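Local coordinates for NOL1/NOP2/sun family protein (Enterococcus faecium, PDB 3M4X) that probably methylates ribosomal RNA, as a member of the NOL1/NOP2/sun methyltransferase family that carries an RNA-binding PUA-like domain, at residues Glu91-Ala100 / Gln291-Lys299; Ile257-Ser268 / Leu279-Asp290. One frame throughout, in Å; residues are numbered along the deposited sequence.

Contact 1 (Glu91-Ala100 / Gln291-Lys299); sequences EPSAMIVGTA and QGEGHFVAK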
loop_
_atom_site.group_PDB
_atom_site.type_symbol
_atom_site.label_atom_id
_atom_site.label_comp_id
_atom_site.label_asym_id
_atom_site.label_seq_id
_atom_site.Cartn_x
_atom_site.Cartn_y
_atom_site.Cartn_z
ATOM N N GLU A 91 5.034 0.813 10.415
ATOM C CA GLU A 91 6.152 1.116 11.301
ATOM C C GLU A 91 6.983 2.241 10.692
ATOM O O GLU A 91 7.129 2.318 9.479
ATOM C CB GLU A 91 6.981 -0.130 11.603
ATOM C CG GLU A 91 8.126 -0.385 10.658
ATOM C CD GLU A 91 9.440 0.176 11.165
ATOM O OE1 GLU A 91 9.474 0.826 12.240
ATOM O OE2 GLU A 91 10.444 -0.045 10.472
ATOM N N PRO A 92 7.475 3.154 11.538
ATOM C CA PRO A 92 8.133 4.399 11.121
ATOM C C PRO A 92 9.254 4.307 10.089
ATOM O O PRO A 92 9.273 5.138 9.177
ATOM C CB PRO A 92 8.631 4.978 12.444
ATOM C CG PRO A 92 7.552 4.573 13.391
ATOM C CD PRO A 92 7.137 3.182 12.972
ATOM N N SER A 93 10.163 3.350 10.199
ATOM C CA SER A 93 11.222 3.277 9.201
ATOM C C SER A 93 10.715 2.713 7.874
ATOM O O SER A 93 11.227 3.053 6.809
ATOM C CB SER A 93 12.455 2.515 9.716
ATOM O OG SER A 93 12.306 1.113 9.611
ATOM N N ALA A 94 9.708 1.855 7.940
ATOM C CA ALA A 94 9.110 1.303 6.725
ATOM C C ALA A 94 8.525 2.413 5.835
ATOM O O ALA A 94 8.490 2.295 4.609
ATOM C CB ALA A 94 8.044 0.270 7.076
HETATM N N MSE A 95 8.087 3.504 6.455
HETATM C CA MSE A 95 7.509 4.616 5.698
HETATM C C MSE A 95 8.517 5.248 4.748
HETATM O O MSE A 95 8.139 5.967 3.819
HETATM C CB MSE A 95 6.974 5.688 6.633
HETATM C CG MSE A 95 5.854 5.233 7.549
HETATM SE SE MSE A 95 5.232 6.792 8.564
HETATM C CE MSE A 95 4.069 5.878 9.845
ATOM N N ILE A 96 9.800 4.998 4.990
ATOM C CA ILE A 96 10.849 5.619 4.185
ATOM C C ILE A 96 10.753 5.147 2.739
ATOM O O ILE A 96 11.082 5.875 1.811
ATOM C CB ILE A 96 12.261 5.302 4.730
ATOM C CG1 ILE A 96 13.298 6.231 4.102
ATOM C CG2 ILE A 96 12.639 3.845 4.457
ATOM C CD1 ILE A 96 13.004 7.677 4.306
ATOM N N VAL A 97 10.284 3.921 2.559
ATOM C CA VAL A 97 10.286 3.302 1.247
ATOM C C VAL A 97 9.310 4.017 0.319
ATOM O O VAL A 97 9.687 4.457 -0.770
ATOM C CB VAL A 97 9.945 1.808 1.368
ATOM C CG1 VAL A 97 9.856 1.174 0.011
ATOM C CG2 VAL A 97 10.993 1.118 2.226
ATOM N N GLY A 98 8.065 4.160 0.771
ATOM C CA GLY A 98 7.055 4.885 0.022
ATOM C C GLY A 98 7.437 6.326 -0.212
ATOM O O GLY A 98 7.160 6.904 -1.263
ATOM N N THR A 99 8.100 6.922 0.761
ATOM C CA THR A 99 8.512 8.308 0.606
ATOM C C THR A 99 9.606 8.438 -0.458
ATOM O O THR A 99 9.546 9.323 -1.310
ATOM C CB THR A 99 8.949 8.900 1.944
ATOM O OG1 THR A 99 7.812 8.939 2.814
ATOM C CG2 THR A 99 9.501 10.307 1.762
ATOM N N ALA A 100 10.589 7.544 -0.414
ATOM C CA ALA A 100 11.652 7.509 -1.424
ATOM C C ALA A 100 11.081 7.371 -2.829
ATOM O O ALA A 100 11.565 7.993 -3.772
ATOM C CB ALA A 100 12.601 6.365 -1.152
ATOM N N GLN A 291 15.638 6.905 13.733
ATOM C CA GLN A 291 14.326 6.509 14.214
ATOM C C GLN A 291 13.863 5.256 13.482
ATOM O O GLN A 291 14.152 5.083 12.302
ATOM C CB GLN A 291 13.332 7.653 14.027
ATOM C CG GLN A 291 13.553 8.760 15.023
ATOM C CD GLN A 291 13.743 8.202 16.420
ATOM O OE1 GLN A 291 13.015 7.296 16.840
ATOM N NE2 GLN A 291 14.735 8.725 17.144
ATOM N N GLY A 292 13.171 4.370 14.186
ATOM C CA GLY A 292 12.614 3.191 13.554
ATOM C C GLY A 292 13.441 1.926 13.667
ATOM O O GLY A 292 14.531 1.916 14.239
ATOM N N GLU A 293 12.923 0.863 13.065
ATOM C CA GLU A 293 13.415 -0.481 13.289
ATOM C C GLU A 293 14.664 -0.868 12.498
ATOM O O GLU A 293 15.533 -1.589 13.004
ATOM C CB GLU A 293 12.285 -1.474 13.042
ATOM C CG GLU A 293 11.189 -1.357 14.094
ATOM C CD GLU A 293 11.747 -1.501 15.502
ATOM O OE1 GLU A 293 11.626 -0.553 16.309
ATOM O OE2 GLU A 293 12.335 -2.562 15.790
ATOM N N GLY A 294 14.766 -0.388 11.269
ATOM C CA GLY A 294 15.869 -0.782 10.419
ATOM C C GLY A 294 15.405 -1.048 9.002
ATOM O O GLY A 294 14.530 -1.877 8.756
ATOM N N HIS A 295 16.004 -0.328 8.066
ATOM C CA HIS A 295 15.647 -0.441 6.665
ATOM C C HIS A 295 16.818 -0.040 5.783
ATOM O O HIS A 295 17.706 0.719 6.189
ATOM C CB HIS A 295 14.423 0.432 6.357
ATOM C CG HIS A 295 13.176 -0.354 6.074
ATOM N ND1 HIS A 295 12.300 -0.749 7.067
ATOM C CD2 HIS A 295 12.666 -0.832 4.915
ATOM C CE1 HIS A 295 11.306 -1.432 6.530
ATOM N NE2 HIS A 295 11.502 -1.495 5.223
ATOM N N PHE A 296 16.820 -0.582 4.577
ATOM C CA PHE A 296 17.708 -0.137 3.521
ATOM C C PHE A 296 16.836 0.267 2.333
ATOM O O PHE A 296 15.904 -0.450 1.988
ATOM C CB PHE A 296 18.642 -1.288 3.126
ATOM C CG PHE A 296 19.542 -0.974 1.980
ATOM C CD1 PHE A 296 20.701 -0.228 2.174
ATOM C CD2 PHE A 296 19.255 -1.453 0.705
ATOM C CE1 PHE A 296 21.553 0.049 1.112
ATOM C CE2 PHE A 296 20.099 -1.181 -0.365
ATOM C CZ PHE A 296 21.244 -0.432 -0.161
ATOM N N VAL A 297 17.122 1.414 1.724
ATOM C CA VAL A 297 16.420 1.830 0.516
ATOM C C VAL A 297 17.346 2.427 -0.527
ATOM O O VAL A 297 18.279 3.148 -0.195
ATOM C CB VAL A 297 15.314 2.878 0.786
ATOM C CG1 VAL A 297 14.528 3.130 -0.499
ATOM C CG2 VAL A 297 14.385 2.382 1.836
ATOM N N ALA A 298 17.060 2.144 -1.795
ATOM C CA ALA A 298 17.820 2.705 -2.902
ATOM C C ALA A 298 16.885 3.092 -4.050
ATOM O O ALA A 298 15.886 2.409 -4.317
ATOM C CB ALA A 298 18.880 1.698 -3.373
ATOM N N LYS A 299 17.185 4.202 -4.714
ATOM C CA LYS A 299 16.426 4.598 -5.905
ATOM C C LYS A 299 17.341 4.621 -7.128
ATOM O O LYS A 299 18.406 5.221 -7.090
ATOM C CB LYS A 299 15.773 5.969 -5.724
ATOM C CG LYS A 299 14.973 6.424 -6.935
ATOM C CD LYS A 299 14.124 7.666 -6.632
ATOM C CE LYS A 299 15.009 8.865 -6.357
ATOM N NZ LYS A 299 14.269 10.154 -6.313
HETATM O O HOH W 1 13.187 10.059 -3.945
#
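His295 lies against Ser93, Ala94 and Val97 where helix 95-101 packs on strand 295-302, part of the central sheet of the Rossmann-like methyltransferase domain. The axes of 95-100 and 295-299 run nearly parallel, 7° apart and 8.7 Å at closest approach. From CB, 3.9 Å from Ser93 OG, the His295 side chain enters the ring, whose ND1 donates a hydrogen bond of 3.2 Å to Ser93 OG, an acceptor tilted 24° from the ring plane. CE1 comes next, with Ala94 CB at 3.7 Å, and Ala94 CA makes a CH-pi contact over a face of the ring. NE2, at the far end, is buried here with no polar partner in the model. CD2 meets Val97 CG2 at 3.7 Å, obliquely to the ring. A small hydroxyl suits position 93, since it also takes a weak bond from Gly294 N. Beside it Gly292, at a positive phi of 97°, brings its CA close to Ser93 CB, where a bare alpha carbon fits. Glu293 lays its CG against Glu91 OE1 but turns its carboxylate away to a salt bridge with Arg192. Farther along, compact apolar groups pack together: Val297 CG2 touches Val97 CG2 at 3.6 Å, and Val297 CG1 reaches Ala100 CB at 3.8 Å. Lys299, bent at chi3, brings NZ to a water 2.6 Å away, which in turn donates to Ala100 O.

Contact 2 (Ile257-Ser268 / Leu279-Asp290); sequences IEEIPLTQSVSS and LEKTIRIWPHKD
Ser267 OG meets the indole of Trp286 at its edge, in the ring plane and 3.4 Å from CD1. At that edge, also in plane, a water accepts from Trp286 NE1 and donates to Ser268 O, with 2.8 Å between the water oxygen and Ser268 O. Phe237 lies with its ring parallel to the indole, and Phe27 meets it edge-to-face. The guanidinium of Arg284 has Ser268 O near its plane at the edge, while its NE forms a salt bridge with Glu243. The carboxylate of Asp290 joins the two segments: OD2 takes Ser267 OG on its syn lone pair at 3.0 Å and Trp286 N on its anti lone pair at 2.9 Å, the latter nearly straight at 170°. With CG anti to the carbonyl carbon (chi1 -54°), the carboxylate is brought beside Ser267, and OD2 is gripped by both donors. Strands 267-268 and 283-285 form a short antiparallel pair at the border of the methyltransferase sheet. Ser267 and Arg284 are a hydrogen-bonded pair, with Arg284 N 2.9 Å from Ser267 O and standing above its carbonyl plane; Ser268 and Ile283 form the non-hydrogen-bonded pair next to it. Branched aliphatic residues suit the packing of the loop 259-266 on Ile283: Ile283 CD1 reaches Ile260 CG2 at 3.7 Å and also touches Leu262 CD1, while its other branch, CG2, packs on Val266 CG2. At the far end Ile257 CD1 lies 3.6 Å from Leu279 CD1, and a water 2.7 Å from Lys281 O links it to Ile260 N.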
loop_
_atom_site.group_PDB
_atom_site.type_symbol
_atom_site.label_atom_id
_atom_site.label_comp_id
_atom_site.label_asym_id
_atom_site.label_seq_id
_atom_site.Cartn_x
_atom_site.Cartn_y
_atom_site.Cartn_z
ATOM N N ILE A 257 22.471 5.050 -9.883
ATOM C CA ILE A 257 22.037 5.301 -8.516
ATOM C C ILE A 257 21.624 6.762 -8.390
ATOM O O ILE A 257 22.329 7.663 -8.833
ATOM C CB ILE A 257 23.150 5.019 -7.468
ATOM C CG1 ILE A 257 23.755 3.623 -7.648
ATOM C CG2 ILE A 257 22.593 5.203 -6.052
ATOM C CD1 ILE A 257 24.808 3.249 -6.571
ATOM N N GLU A 258 20.486 6.996 -7.761
ATOM C CA GLU A 258 19.924 8.328 -7.705
ATOM C C GLU A 258 19.779 8.842 -6.266
ATOM O O GLU A 258 19.690 8.064 -5.300
ATOM C CB GLU A 258 18.564 8.319 -8.412
ATOM C CG GLU A 258 18.348 9.470 -9.371
ATOM C CD GLU A 258 19.088 9.306 -10.679
ATOM O OE1 GLU A 258 19.282 8.158 -11.126
ATOM O OE2 GLU A 258 19.469 10.336 -11.270
ATOM N N GLU A 259 19.743 10.161 -6.126
ATOM C CA GLU A 259 19.554 10.770 -4.819
ATOM C C GLU A 259 18.115 10.639 -4.357
ATOM O O GLU A 259 17.190 10.628 -5.165
ATOM C CB GLU A 259 19.967 12.232 -4.855
ATOM C CG GLU A 259 21.415 12.403 -5.264
ATOM C CD GLU A 259 21.987 13.744 -4.857
ATOM O OE1 GLU A 259 21.222 14.736 -4.811
ATOM O OE2 GLU A 259 23.208 13.805 -4.582
ATOM N N ILE A 260 17.941 10.513 -3.048
ATOM C CA ILE A 260 16.627 10.463 -2.435
ATOM C C ILE A 260 16.494 11.669 -1.514
ATOM O O ILE A 260 16.932 11.625 -0.367
ATOM C CB ILE A 260 16.462 9.179 -1.616
ATOM C CG1 ILE A 260 16.595 7.952 -2.532
ATOM C CG2 ILE A 260 15.119 9.197 -0.856
ATOM C CD1 ILE A 260 16.684 6.607 -1.809
ATOM N N PRO A 261 15.923 12.769 -2.024
ATOM C CA PRO A 261 15.838 13.980 -1.202
ATOM C C PRO A 261 15.034 13.730 0.070
ATOM O O PRO A 261 13.951 13.143 0.023
ATOM C CB PRO A 261 15.106 14.977 -2.108
ATOM C CG PRO A 261 15.237 14.412 -3.507
ATOM C CD PRO A 261 15.271 12.932 -3.337
ATOM N N LEU A 262 15.572 14.157 1.205
ATOM C CA LEU A 262 14.862 14.054 2.477
ATOM C C LEU A 262 15.170 15.233 3.383
ATOM O O LEU A 262 16.252 15.819 3.312
ATOM C CB LEU A 262 15.226 12.764 3.199
ATOM C CG LEU A 262 14.422 11.535 2.815
ATOM C CD1 LEU A 262 14.837 10.388 3.704
ATOM C CD2 LEU A 262 12.947 11.823 2.968
ATOM N N THR A 263 14.207 15.577 4.231
ATOM C CA THR A 263 14.409 16.597 5.248
ATOM C C THR A 263 15.094 15.952 6.438
ATOM O O THR A 263 16.104 16.445 6.935
ATOM C CB THR A 263 13.076 17.197 5.713
ATOM O OG1 THR A 263 12.378 17.732 4.585
ATOM C CG2 THR A 263 13.314 18.309 6.748
ATOM N N GLN A 264 14.535 14.835 6.880
ATOM C CA GLN A 264 15.112 14.065 7.969
ATOM C C GLN A 264 16.468 13.475 7.566
ATOM O O GLN A 264 16.572 12.746 6.576
ATOM C CB GLN A 264 14.142 12.955 8.382
ATOM C CG GLN A 264 14.601 12.129 9.573
ATOM C CD GLN A 264 14.646 12.927 10.861
ATOM O OE1 GLN A 264 14.035 13.993 10.971
ATOM N NE2 GLN A 264 15.372 12.410 11.849
ATOM N N SER A 265 17.512 13.796 8.322
ATOM C CA SER A 265 18.821 13.208 8.054
ATOM C C SER A 265 18.817 11.741 8.448
ATOM O O SER A 265 18.083 11.326 9.350
ATOM C CB SER A 265 19.927 13.955 8.791
ATOM O OG SER A 265 20.365 15.067 8.036
ATOM N N VAL A 266 19.633 10.953 7.763
ATOM C CA VAL A 266 19.639 9.516 7.965
ATOM C C VAL A 266 21.018 8.994 7.703
ATOM O O VAL A 266 21.875 9.719 7.200
ATOM C CB VAL A 266 18.671 8.805 6.993
ATOM C CG1 VAL A 266 17.267 8.793 7.550
ATOM C CG2 VAL A 266 18.713 9.464 5.612
ATOM N N SER A 267 21.233 7.730 8.042
ATOM C CA SER A 267 22.468 7.046 7.686
ATOM C C SER A 267 22.452 6.677 6.200
ATOM O O SER A 267 21.413 6.743 5.534
ATOM C CB SER A 267 22.657 5.797 8.542
ATOM O OG SER A 267 22.671 6.129 9.918
ATOM N N SER A 268 23.602 6.271 5.689
ATOM C CA SER A 268 23.747 6.049 4.267
ATOM C C SER A 268 24.335 4.674 4.003
ATOM O O SER A 268 24.920 4.068 4.893
ATOM C CB SER A 268 24.655 7.124 3.688
ATOM O OG SER A 268 25.975 6.635 3.587
ATOM N N LEU A 279 27.210 4.584 -3.738
ATOM C CA LEU A 279 26.493 3.870 -2.687
ATOM C C LEU A 279 26.057 4.762 -1.507
ATOM O O LEU A 279 25.093 4.463 -0.801
ATOM C CB LEU A 279 27.349 2.705 -2.194
ATOM C CG LEU A 279 27.012 1.289 -2.690
ATOM C CD1 LEU A 279 25.955 1.264 -3.778
ATOM C CD2 LEU A 279 28.262 0.516 -3.116
ATOM N N GLU A 280 26.770 5.858 -1.302
ATOM C CA GLU A 280 26.443 6.787 -0.235
ATOM C C GLU A 280 25.081 7.442 -0.458
ATOM O O GLU A 280 24.498 8.008 0.469
ATOM C CB GLU A 280 27.532 7.860 -0.121
ATOM C CG GLU A 280 27.626 8.781 -1.335
ATOM C CD GLU A 280 28.462 8.209 -2.488
ATOM O OE1 GLU A 280 28.976 7.069 -2.386
ATOM O OE2 GLU A 280 28.616 8.925 -3.497
ATOM N N LYS A 281 24.586 7.366 -1.691
ATOM C CA LYS A 281 23.280 7.922 -2.053
ATOM C C LYS A 281 22.148 7.007 -1.637
ATOM O O LYS A 281 20.986 7.391 -1.696
ATOM C CB LYS A 281 23.181 8.145 -3.561
ATOM C CG LYS A 281 24.116 9.196 -4.118
ATOM C CD LYS A 281 24.042 9.196 -5.644
ATOM C CE LYS A 281 25.286 9.822 -6.252
ATOM N NZ LYS A 281 25.409 9.487 -7.695
ATOM N N THR A 282 22.480 5.778 -1.260
ATOM C CA THR A 282 21.483 4.881 -0.697
ATOM C C THR A 282 21.334 5.159 0.807
ATOM O O THR A 282 22.202 5.780 1.425
ATOM C CB THR A 282 21.812 3.403 -0.991
ATOM O OG1 THR A 282 22.944 2.985 -0.217
ATOM C CG2 THR A 282 22.124 3.215 -2.497
ATOM N N ILE A 283 20.223 4.713 1.383
ATOM C CA ILE A 283 19.831 5.119 2.731
ATOM C C ILE A 283 19.804 3.945 3.680
ATOM O O ILE A 283 19.207 2.914 3.384
ATOM C CB ILE A 283 18.409 5.692 2.748
ATOM C CG1 ILE A 283 18.344 7.048 2.048
ATOM C CG2 ILE A 283 17.880 5.781 4.176
ATOM C CD1 ILE A 283 16.913 7.587 1.965
ATOM N N ARG A 284 20.439 4.117 4.829
ATOM C CA ARG A 284 20.344 3.133 5.891
ATOM C C ARG A 284 19.650 3.720 7.103
ATOM O O ARG A 284 19.837 4.883 7.447
ATOM C CB ARG A 284 21.724 2.586 6.279
ATOM C CG ARG A 284 22.154 1.385 5.442
ATOM C CD ARG A 284 23.567 0.934 5.804
ATOM N NE ARG A 284 23.957 -0.288 5.107
ATOM C CZ ARG A 284 23.691 -1.523 5.533
ATOM N NH1 ARG A 284 23.027 -1.724 6.669
ATOM N NH2 ARG A 284 24.090 -2.565 4.816
ATOM N N ILE A 285 18.841 2.899 7.749
ATOM C CA ILE A 285 18.247 3.285 9.011
ATOM C C ILE A 285 18.718 2.296 10.074
ATOM O O ILE A 285 18.434 1.100 9.992
ATOM C CB ILE A 285 16.704 3.355 8.906
ATOM C CG1 ILE A 285 16.309 4.487 7.956
ATOM C CG2 ILE A 285 16.079 3.585 10.277
ATOM C CD1 ILE A 285 14.851 4.573 7.679
ATOM N N TRP A 286 19.482 2.801 11.036
ATOM C CA TRP A 286 20.025 1.985 12.119
ATOM C C TRP A 286 19.256 2.300 13.404
ATOM O O TRP A 286 19.031 3.470 13.720
ATOM C CB TRP A 286 21.505 2.295 12.342
ATOM C CG TRP A 286 22.477 1.916 11.224
ATOM C CD1 TRP A 286 23.052 2.761 10.313
ATOM C CD2 TRP A 286 23.027 0.613 10.960
ATOM N NE1 TRP A 286 23.901 2.062 9.484
ATOM C CE2 TRP A 286 23.909 0.744 9.864
ATOM C CE3 TRP A 286 22.858 -0.649 11.541
ATOM C CZ2 TRP A 286 24.610 -0.342 9.333
ATOM C CZ3 TRP A 286 23.553 -1.726 11.010
ATOM C CH2 TRP A 286 24.422 -1.566 9.918
ATOM N N PRO A 287 18.852 1.262 14.149
ATOM C CA PRO A 287 18.015 1.437 15.348
ATOM C C PRO A 287 18.737 2.199 16.467
ATOM O O PRO A 287 18.108 2.865 17.281
ATOM C CB PRO A 287 17.728 -0.002 15.801
ATOM C CG PRO A 287 18.205 -0.897 14.691
ATOM C CD PRO A 287 19.232 -0.142 13.924
ATOM N N HIS A 288 20.055 2.090 16.518
ATOM C CA HIS A 288 20.806 2.760 17.568
ATOM C C HIS A 288 21.105 4.221 17.230
ATOM O O HIS A 288 21.613 4.964 18.067
ATOM C CB HIS A 288 22.103 2.003 17.853
ATOM C CG HIS A 288 23.054 1.965 16.695
ATOM N ND1 HIS A 288 22.826 1.204 15.566
ATOM C CD2 HIS A 288 24.242 2.583 16.499
ATOM C CE1 HIS A 288 23.832 1.361 14.724
ATOM N NE2 HIS A 288 24.704 2.191 15.266
ATOM N N LYS A 289 20.754 4.623 16.013
ATOM C CA LYS A 289 21.231 5.871 15.426
ATOM C C LYS A 289 20.067 6.733 14.965
ATOM O O LYS A 289 20.014 7.931 15.236
ATOM C CB LYS A 289 22.097 5.559 14.199
ATOM C CG LYS A 289 23.535 6.031 14.273
ATOM C CD LYS A 289 24.171 5.921 12.897
ATOM C CE LYS A 289 25.592 6.475 12.840
ATOM N NZ LYS A 289 26.069 6.548 11.424
ATOM N N ASP A 290 19.149 6.102 14.237
ATOM C CA ASP A 290 18.042 6.788 13.592
ATOM C C ASP A 290 16.742 6.379 14.247
ATOM O O ASP A 290 16.733 5.596 15.189
ATOM C CB ASP A 290 17.982 6.411 12.115
ATOM C CG ASP A 290 19.288 6.644 11.403
ATOM O OD1 ASP A 290 19.786 7.786 11.440
ATOM O OD2 ASP A 290 19.822 5.682 10.813
HETATM O O HOH W 2 19.453 5.724 -3.895
HETATM O O HOH W 3 20.377 9.972 -1.309
HETATM O O HOH W 4 25.678 3.434 7.528
#

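Following the chain from the N terminus, 91-100 is the first of the four segments; the chain then runs through most of the methyltransferase domain before reaching 257-268. Ten residues later 279-290 returns to that segment, so contact 2 closes a short excursion. The chain turns directly into 291-299, which reaches back to 91-100: contact 1 thus closes a loop of 190 residues, with contact 2 lying wholly within it. The two do not cross. Strand 295-302 ties them together, pairing with 228-234 along one border and with 255-258 and 283-285 along the other, through bonds such as Glu258 to Lys299 and Ile285 to His295. Leu262 and Ile285 also touch Ile96 of the helix.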